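Local structure of periplasmic oligopeptide-binding protein (Burkholderia pseudomallei, 3ZS6) at residues Gln10-Glu14 with Pro215-Asp219; Lys100-Glu106 with Arg421-Gln426. The protein probably captures oligopeptides in the periplasm and delivers them to an ABC transporter for uptake, as a bacterial solute-binding protein of family 5. All coordinates share one frame; numbering follows the deposited sequence.

Interaction 1 (Gln10-Glu14 with Pro215-Asp219); sequences QVPAE and PIEND
Val11 and Pro215 form a parallel beta bridge where strand 6-11 ends beside strand 210-215, and Ile216 N gives a nearly straight hydrogen bond of 2.9 Å to Val11 O (N-H...O 166°). Pro215 CA brings a CH...O contact to the same carbonyl. One step further the pattern continues without a classical bond: Glu217 CA points its hydrogen at Pro12 O, 3.6 Å away. Water 3 also links Pro12 O with Glu217 O.

Gln10 crosses Ile216 at about a right angle, its CG 3.6 Å from Ile216 CB. With CG anti to the backbone N (chi1 175°) and a bend at chi2, its amide is carried to the backbone of Ile216, where NE2 makes a weak bond to Ile216 O. Water 2 accepts from Gln10 NE2 and donates to Asp219 OD1 at 2.6 Å. Gln10 OE1 has its main partner in the backbone N of Tyr235. Beyond the bridge, the ring of Pro215 packs on the backbone between Ala13 and Glu14, CB 3.7 Å from Ala13 C. The Glu14 side chain runs alongside that ring, its carboxylate fixed by Asn189 N and Trp186 NE1.

One well-aligned backbone bond thus carries the direct polar link; the Gln10 amide and waters extend it to the first turn of helix 219-227, which Asn218 N-caps.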
ATOM      1  N   GLN A  10      15.446  -7.591   1.229  1.00 15.08           N
ATOM      2  CA  GLN A  10      15.572  -6.358   2.014  1.00 15.39           C
ATOM      3  C   GLN A  10      14.257  -5.587   2.000  1.00 16.76           C
ATOM      4  O   GLN A  10      13.657  -5.384   0.938  1.00 15.94           O
ATOM      5  CB  GLN A  10      16.707  -5.472   1.482  1.00 16.91           C
ATOM      6  CG  GLN A  10      16.824  -4.095   2.189  1.00 14.11           C
ATOM      7  CD  GLN A  10      16.529  -2.900   1.272  1.00 14.50           C
ATOM      8  OE1 GLN A  10      16.768  -2.944   0.064  1.00  9.78           O
ATOM      9  NE2 GLN A  10      16.034  -1.817   1.862  1.00 12.54           N
ATOM     10  N   VAL A  11      13.798  -5.177   3.181  1.00 12.14           N
ATOM     11  CA  VAL A  11      12.621  -4.304   3.281  1.00 12.36           C
ATOM     12  C   VAL A  11      13.008  -2.920   3.832  1.00 12.66           C
ATOM     13  O   VAL A  11      14.007  -2.788   4.542  1.00 12.83           O
ATOM     14  CB  VAL A  11      11.485  -4.955   4.098  1.00 12.00           C
ATOM     15  CG1 VAL A  11      10.870  -6.137   3.316  1.00  8.92           C
ATOM     16  CG2 VAL A  11      11.991  -5.409   5.461  1.00 13.10           C
ATOM     17  N   PRO A  12      12.223  -1.880   3.493  1.00 14.89           N
ATOM     18  CA  PRO A  12      12.636  -0.490   3.758  1.00 13.97           C
ATOM     19  C   PRO A  12      12.542  -0.060   5.226  1.00 18.45           C
ATOM     20  O   PRO A  12      13.054   1.001   5.576  1.00 22.09           O
ATOM     21  CB  PRO A  12      11.664   0.333   2.899  1.00 13.28           C
ATOM     22  CG  PRO A  12      10.421  -0.539   2.818  1.00 18.31           C
ATOM     23  CD  PRO A  12      10.957  -1.954   2.738  1.00 15.67           C
ATOM     24  N   ALA A  13      11.910  -0.868   6.072  1.00 14.11           N
ATOM     25  CA  ALA A  13      11.738  -0.505   7.478  1.00 11.23           C
ATOM     26  C   ALA A  13      11.255  -1.704   8.295  1.00 12.75           C
ATOM     27  O   ALA A  13      10.851  -2.721   7.726  1.00 13.43           O
ATOM     28  CB  ALA A  13      10.750   0.652   7.606  1.00 14.21           C
ATOM     29  N   GLU A  14      11.312  -1.587   9.622  1.00  8.70           N
ATOM     30  CA  GLU A  14      10.746  -2.604  10.512  1.00 12.77           C
ATOM     31  C   GLU A  14       9.240  -2.687  10.292  1.00 14.48           C
ATOM     32  O   GLU A  14       8.557  -1.656  10.245  1.00 14.30           O
ATOM     33  CB  GLU A  14      11.040  -2.263  11.975  1.00 15.31           C
ATOM     34  CG  GLU A  14      10.292  -3.130  13.006  1.00 11.98           C
ATOM     35  CD  GLU A  14      10.751  -4.585  13.013  1.00 17.41           C
ATOM     36  OE1 GLU A  14      11.791  -4.904  12.388  1.00 17.01           O
ATOM     37  OE2 GLU A  14      10.062  -5.414  13.640  1.00 18.71           O
ATOM     38  N   PRO A 215      15.283  -5.478   7.601  1.00 10.58           N
ATOM     39  CA  PRO A 215      14.940  -4.052   7.520  1.00 15.13           C
ATOM     40  C   PRO A 215      16.196  -3.217   7.371  1.00 18.95           C
ATOM     41  O   PRO A 215      17.033  -3.181   8.289  1.00 19.82           O
ATOM     42  CB  PRO A 215      14.291  -3.768   8.880  1.00 13.98           C
ATOM     43  CG  PRO A 215      14.900  -4.790   9.795  1.00 16.82           C
ATOM     44  CD  PRO A 215      15.060  -6.027   8.948  1.00 14.37           C
ATOM     45  N   ILE A 216      16.331  -2.563   6.224  1.00 14.87           N
ATOM     46  CA  ILE A 216      17.469  -1.688   5.952  1.00 14.40           C
ATOM     47  C   ILE A 216      16.926  -0.368   5.415  1.00 18.52           C
ATOM     48  O   ILE A 216      16.343  -0.330   4.328  1.00 12.16           O
ATOM     49  CB  ILE A 216      18.381  -2.297   4.871  1.00 12.62           C
ATOM     50  CG1 ILE A 216      18.806  -3.722   5.254  1.00 27.49           C
ATOM     51  CG2 ILE A 216      19.601  -1.413   4.631  1.00 11.66           C
ATOM     52  CD1 ILE A 216      19.867  -3.772   6.335  1.00 36.58           C
ATOM     53  N   GLU A 217      17.129   0.713   6.158  1.00 14.83           N
ATOM     54  CA  GLU A 217      16.498   1.980   5.821  1.00 17.97           C
ATOM     55  C   GLU A 217      17.197   2.684   4.669  1.00 22.09           C
ATOM     56  O   GLU A 217      16.563   3.380   3.881  1.00 25.59           O
ATOM     57  CB  GLU A 217      16.457   2.893   7.052  1.00 14.51           C
ATOM     58  CG  GLU A 217      15.706   2.281   8.240  1.00 21.74           C
ATOM     59  CD  GLU A 217      16.473   1.130   8.902  1.00 42.90           C
ATOM     60  OE1 GLU A 217      17.687   0.973   8.631  1.00 47.25           O
ATOM     61  OE2 GLU A 217      15.859   0.381   9.697  1.00 52.84           O
ATOM     62  N   ASN A 218      18.507   2.486   4.586  1.00 14.08           N
ATOM     63  CA  ASN A 218      19.359   3.194   3.642  1.00 21.85           C
ATOM     64  C   ASN A 218      19.630   2.366   2.380  1.00 24.55           C
ATOM     65  O   ASN A 218      20.212   1.283   2.456  1.00 18.12           O
ATOM     66  CB  ASN A 218      20.676   3.548   4.335  1.00 30.86           C
ATOM     67  CG  ASN A 218      21.582   4.402   3.473  1.00 41.01           C
ATOM     68  OD1 ASN A 218      22.278   3.895   2.593  1.00 37.57           O
ATOM     69  ND2 ASN A 218      21.585   5.710   3.728  1.00 40.05           N
ATOM     70  N   ASP A 219      19.204   2.873   1.226  1.00 21.48           N
ATOM     71  CA  ASP A 219      19.324   2.118  -0.023  1.00 24.46           C
ATOM     72  C   ASP A 219      20.781   1.854  -0.421  1.00 24.84           C
ATOM     73  O   ASP A 219      21.090   0.834  -1.037  1.00 26.28           O
ATOM     74  CB  ASP A 219      18.571   2.824  -1.153  1.00 26.06           C
ATOM     75  CG  ASP A 219      17.065   2.863  -0.916  1.00 30.78           C
ATOM     76  OD1 ASP A 219      16.467   1.787  -0.702  1.00 26.21           O
ATOM     77  OD2 ASP A 219      16.480   3.970  -0.935  1.00 34.36           O
TER
HETATM   78  O   HOH W   1      16.878  -0.937  -1.755  1.00 12.11           O
HETATM   79  O   HOH W   2      15.259   0.890   1.374  1.00 23.98           O
HETATM   80  O   HOH W   3      13.583   3.162   4.267  1.00 22.38           O
HETATM   81  O   HOH W   4      12.631   0.822  10.697  1.00 22.37           O

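Interaction 2 (Lys100-Glu106 with Arg421-Gln426); sequences KYTILVE and RCGSSQ
Gln426 reaches across to Lys100, Tyr101 and Ile103 as its side chain runs from the 421-426 loop to the 100-106 segment. Beyond CB a bend at chi2 turns the amide toward Lys100. CG packs 3.9 Å from Ile103 CD1, and CD passes 4.1 Å from Tyr101 CE1. At the tip, NE2 donates to Lys100 O at 2.9 Å, with the acceptor close to the amide plane; it also has a bond to Glu24 OE1. The Gln426 and Tyr101 side chains cross at about a right angle, with amide and ring planes 37° apart.

Lys100 O is gripped twice. Ser425 OG donates to it at 2.7 Å from the face opposite to Gln426 NE2, both donors lying well out of the carbonyl plane. The serine hydroxyl sits between its own backbone N and carbonyl carbon (chi1 78°), which aims it at the other segment. Ile103 CG2 touches both Ser424 OG and Ser425 OG, while its CD1 lies over one face of the Tyr101 ring.

At the far end, Glu106 and Arg421 approach from opposite directions in a salt bridge. Glu106 OE2 takes weak bonds from both NH1 (2.9 Å) and NH2 of Arg421, the two flat groups being 79° apart; NH2 is shared with Asp418. Water 5 bonds to Thr102 OG1 and Ser425 N; its approach to Glu106 OE1 is doubtfully short.

Arg421 to Ser424 form a type II beta turn, Cys422 within it disulfide-bonded to Cys432. An ST turn follows: Ser424 OG, also bonded to Asp418 O, accepts from Gln426 N. Gln426 packs on the bound peptide and Tyr101 OH, held by Asp409, bonds weakly to its backbone, so this contact between two loops forms part of the peptide-binding site of an OppA-type protein.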
ATOM      1  N   LYS A 100      -6.521  -0.207  11.631  1.00 15.17           N
ATOM      2  CA  LYS A 100      -6.397   0.953  10.754  1.00 20.78           C
ATOM      3  C   LYS A 100      -6.675   0.590   9.296  1.00 18.98           C
ATOM      4  O   LYS A 100      -6.545   1.433   8.407  1.00 17.29           O
ATOM      5  CB  LYS A 100      -5.007   1.589  10.880  1.00 20.26           C
ATOM      6  CG  LYS A 100      -4.776   2.314  12.201  1.00 19.03           C
ATOM      7  CD  LYS A 100      -5.784   3.438  12.368  1.00 28.33           C
ATOM      8  CE  LYS A 100      -5.387   4.399  13.489  1.00 28.55           C
ATOM      9  NZ  LYS A 100      -6.350   5.545  13.592  1.00 28.05           N
ATOM     10  N   TYR A 101      -7.049  -0.662   9.042  1.00 13.71           N
ATOM     11  CA  TYR A 101      -7.270  -1.099   7.665  1.00 16.51           C
ATOM     12  C   TYR A 101      -8.650  -1.679   7.419  1.00 13.31           C
ATOM     13  O   TYR A 101      -8.788  -2.685   6.732  1.00 22.24           O
ATOM     14  CB  TYR A 101      -6.197  -2.099   7.216  1.00 15.70           C
ATOM     15  CG  TYR A 101      -5.648  -1.809   5.828  1.00 15.26           C
ATOM     16  CD1 TYR A 101      -4.616  -0.893   5.653  1.00 11.46           C
ATOM     17  CD2 TYR A 101      -6.169  -2.432   4.700  1.00 10.93           C
ATOM     18  CE1 TYR A 101      -4.109  -0.614   4.403  1.00 14.74           C
ATOM     19  CE2 TYR A 101      -5.660  -2.162   3.425  1.00 11.13           C
ATOM     20  CZ  TYR A 101      -4.624  -1.248   3.293  1.00 12.62           C
ATOM     21  OH  TYR A 101      -4.096  -0.947   2.059  1.00 10.96           O
ATOM     22  N   THR A 102      -9.677  -1.030   7.959  1.00 15.27           N
ATOM     23  CA  THR A 102     -11.048  -1.485   7.735  1.00 19.30           C
ATOM     24  C   THR A 102     -11.515  -1.274   6.288  1.00 19.96           C
ATOM     25  O   THR A 102     -12.558  -1.782   5.885  1.00 16.38           O
ATOM     26  CB  THR A 102     -12.034  -0.793   8.699  1.00 20.17           C
ATOM     27  OG1 THR A 102     -11.893   0.625   8.587  1.00 14.39           O
ATOM     28  CG2 THR A 102     -11.763  -1.214  10.148  1.00 13.85           C
ATOM     29  N   ILE A 103     -10.742  -0.526   5.506  1.00 23.22           N
ATOM     30  CA  ILE A 103     -11.148  -0.199   4.137  1.00 18.64           C
ATOM     31  C   ILE A 103     -11.443  -1.437   3.281  1.00 19.30           C
ATOM     32  O   ILE A 103     -12.371  -1.424   2.474  1.00 19.64           O
ATOM     33  CB  ILE A 103     -10.114   0.699   3.417  1.00 16.81           C
ATOM     34  CG1 ILE A 103      -8.730   0.039   3.430  1.00 21.08           C
ATOM     35  CG2 ILE A 103     -10.071   2.096   4.068  1.00 19.37           C
ATOM     36  CD1 ILE A 103      -7.676   0.779   2.619  1.00 16.97           C
ATOM     37  N   LEU A 104     -10.664  -2.503   3.456  1.00  9.10           N
ATOM     38  CA  LEU A 104     -10.846  -3.698   2.630  1.00 16.45           C
ATOM     39  C   LEU A 104     -12.142  -4.456   2.920  1.00 20.03           C
ATOM     40  O   LEU A 104     -12.741  -5.032   2.015  1.00 26.65           O
ATOM     41  CB  LEU A 104      -9.646  -4.654   2.747  1.00 18.47           C
ATOM     42  CG  LEU A 104      -8.394  -4.219   1.985  1.00 18.90           C
ATOM     43  CD1 LEU A 104      -7.307  -5.292   2.052  1.00 16.35           C
ATOM     44  CD2 LEU A 104      -8.737  -3.887   0.548  1.00 17.38           C
ATOM     45  N   VAL A 105     -12.578  -4.450   4.175  1.00 17.54           N
ATOM     46  CA  VAL A 105     -13.803  -5.153   4.532  1.00 25.12           C
ATOM     47  C   VAL A 105     -15.014  -4.244   4.323  1.00 20.63           C
ATOM     48  O   VAL A 105     -16.162  -4.674   4.402  1.00 20.05           O
ATOM     49  CB  VAL A 105     -13.754  -5.670   5.983  1.00 27.65           C
ATOM     50  CG1 VAL A 105     -14.016  -4.529   6.964  1.00 17.53           C
ATOM     51  CG2 VAL A 105     -14.754  -6.805   6.179  1.00 24.17           C
ATOM     52  N   GLU A 106     -14.745  -2.984   4.017  1.00 19.73           N
ATOM     53  CA  GLU A 106     -15.803  -1.990   3.891  1.00 26.75           C
ATOM     54  C   GLU A 106     -16.790  -2.308   2.766  1.00 24.74           C
ATOM     55  O   GLU A 106     -17.943  -1.874   2.813  1.00 24.57           O
ATOM     56  CB  GLU A 106     -15.197  -0.598   3.695  1.00 29.69           C
ATOM     57  CG  GLU A 106     -15.919   0.515   4.425  1.00 39.49           C
ATOM     58  CD  GLU A 106     -15.165   1.833   4.345  1.00 47.40           C
ATOM     59  OE1 GLU A 106     -14.093   1.944   4.975  1.00 47.33           O
ATOM     60  OE2 GLU A 106     -15.639   2.753   3.645  1.00 49.40           O
ATOM     61  N   ARG A 421     -11.856   9.458   0.590  1.00 18.94           N
ATOM     62  CA  ARG A 421     -13.262   9.277   0.983  1.00 24.37           C
ATOM     63  C   ARG A 421     -13.475   9.698   2.431  1.00 20.30           C
ATOM     64  O   ARG A 421     -12.671   9.357   3.298  1.00 19.79           O
ATOM     65  CB  ARG A 421     -13.702   7.809   0.830  1.00 21.95           C
ATOM     66  CG  ARG A 421     -14.012   7.377  -0.588  1.00 34.79           C
ATOM     67  CD  ARG A 421     -14.651   5.983  -0.622  1.00 36.43           C
ATOM     68  NE  ARG A 421     -13.841   4.986   0.079  1.00 35.24           N
ATOM     69  CZ  ARG A 421     -14.044   4.605   1.338  1.00 32.11           C
ATOM     70  NH1 ARG A 421     -15.040   5.131   2.049  1.00 28.45           N
ATOM     71  NH2 ARG A 421     -13.256   3.694   1.888  1.00 23.17           N
ATOM     72  N   CYS A 422     -14.560  10.429   2.691  1.00 22.62           N
ATOM     73  CA  CYS A 422     -14.907  10.853   4.045  1.00 18.02           C
ATOM     74  C   CYS A 422     -14.889   9.667   4.993  1.00 22.24           C
ATOM     75  O   CYS A 422     -15.539   8.654   4.741  1.00 24.23           O
ATOM     76  CB  CYS A 422     -16.312  11.464   4.082  1.00 21.94           C
ATOM     77  SG  CYS A 422     -16.544  12.987   3.146  1.00 29.98           S
ATOM     78  N   GLY A 423     -14.159   9.788   6.094  1.00 21.81           N
ATOM     79  CA  GLY A 423     -14.207   8.758   7.118  1.00 22.60           C
ATOM     80  C   GLY A 423     -13.432   7.472   6.856  1.00 25.12           C
ATOM     81  O   GLY A 423     -13.413   6.585   7.711  1.00 23.43           O
ATOM     82  N   SER A 424     -12.788   7.352   5.698  1.00 18.34           N
ATOM     83  CA  SER A 424     -11.980   6.162   5.419  1.00 17.39           C
ATOM     84  C   SER A 424     -10.854   6.009   6.440  1.00 18.91           C
ATOM     85  O   SER A 424     -10.250   7.000   6.856  1.00 18.28           O
ATOM     86  CB  SER A 424     -11.381   6.229   4.017  1.00 14.10           C
ATOM     87  OG  SER A 424     -10.283   5.350   3.910  1.00 13.06           O
ATOM     88  N   SER A 425     -10.558   4.771   6.829  1.00 14.99           N
ATOM     89  CA  SER A 425      -9.510   4.515   7.813  1.00 16.38           C
ATOM     90  C   SER A 425      -8.118   4.894   7.297  1.00 14.77           C
ATOM     91  O   SER A 425      -7.186   5.054   8.076  1.00 15.13           O
ATOM     92  CB  SER A 425      -9.535   3.045   8.273  1.00 17.87           C
ATOM     93  OG  SER A 425      -8.930   2.175   7.319  1.00 15.07           O
ATOM     94  N   GLN A 426      -7.967   5.019   5.985  1.00 16.06           N
ATOM     95  CA  GLN A 426      -6.669   5.392   5.423  1.00 14.09           C
ATOM     96  C   GLN A 426      -6.687   6.802   4.808  1.00 11.45           C
ATOM     97  O   GLN A 426      -5.754   7.204   4.104  1.00 11.79           O
ATOM     98  CB  GLN A 426      -6.182   4.337   4.416  1.00 10.43           C
ATOM     99  CG  GLN A 426      -5.693   3.036   5.067  1.00  8.66           C
ATOM    100  CD  GLN A 426      -4.385   3.221   5.821  1.00 12.63           C
ATOM    101  OE1 GLN A 426      -3.476   3.909   5.353  1.00 13.20           O
ATOM    102  NE2 GLN A 426      -4.285   2.608   6.995  1.00 10.35           N
TER
HETATM  103  O   HOH W   5     -12.451   2.505   6.670  1.00 22.25           O

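Overall arrangement
Interactions 1 and 2 lie on opposite sides of the chain's centre, their own centres 27 Å apart and their nearest atoms about 14 Å apart, without touching. Along the chain the segments alternate, 10-14, 100-106, 215-219, 421-426; the partners are 201 residues apart in the first contact and 315 in the second. Interaction 1 lies at the edge of the four-stranded mixed sheet, while interaction 2 joins two loops, whose side chains Tyr101, Ile103 and Gln426 touch Trp406 of strand 401-407. Helix 387-395 is a shared neighbour, through Phe387 and Lys388 for the first and His395 for the second. Interaction 2 meets the bound peptide, whereas interaction 1 joins the ends of two neighbouring parallel strands, just before helix 219-227.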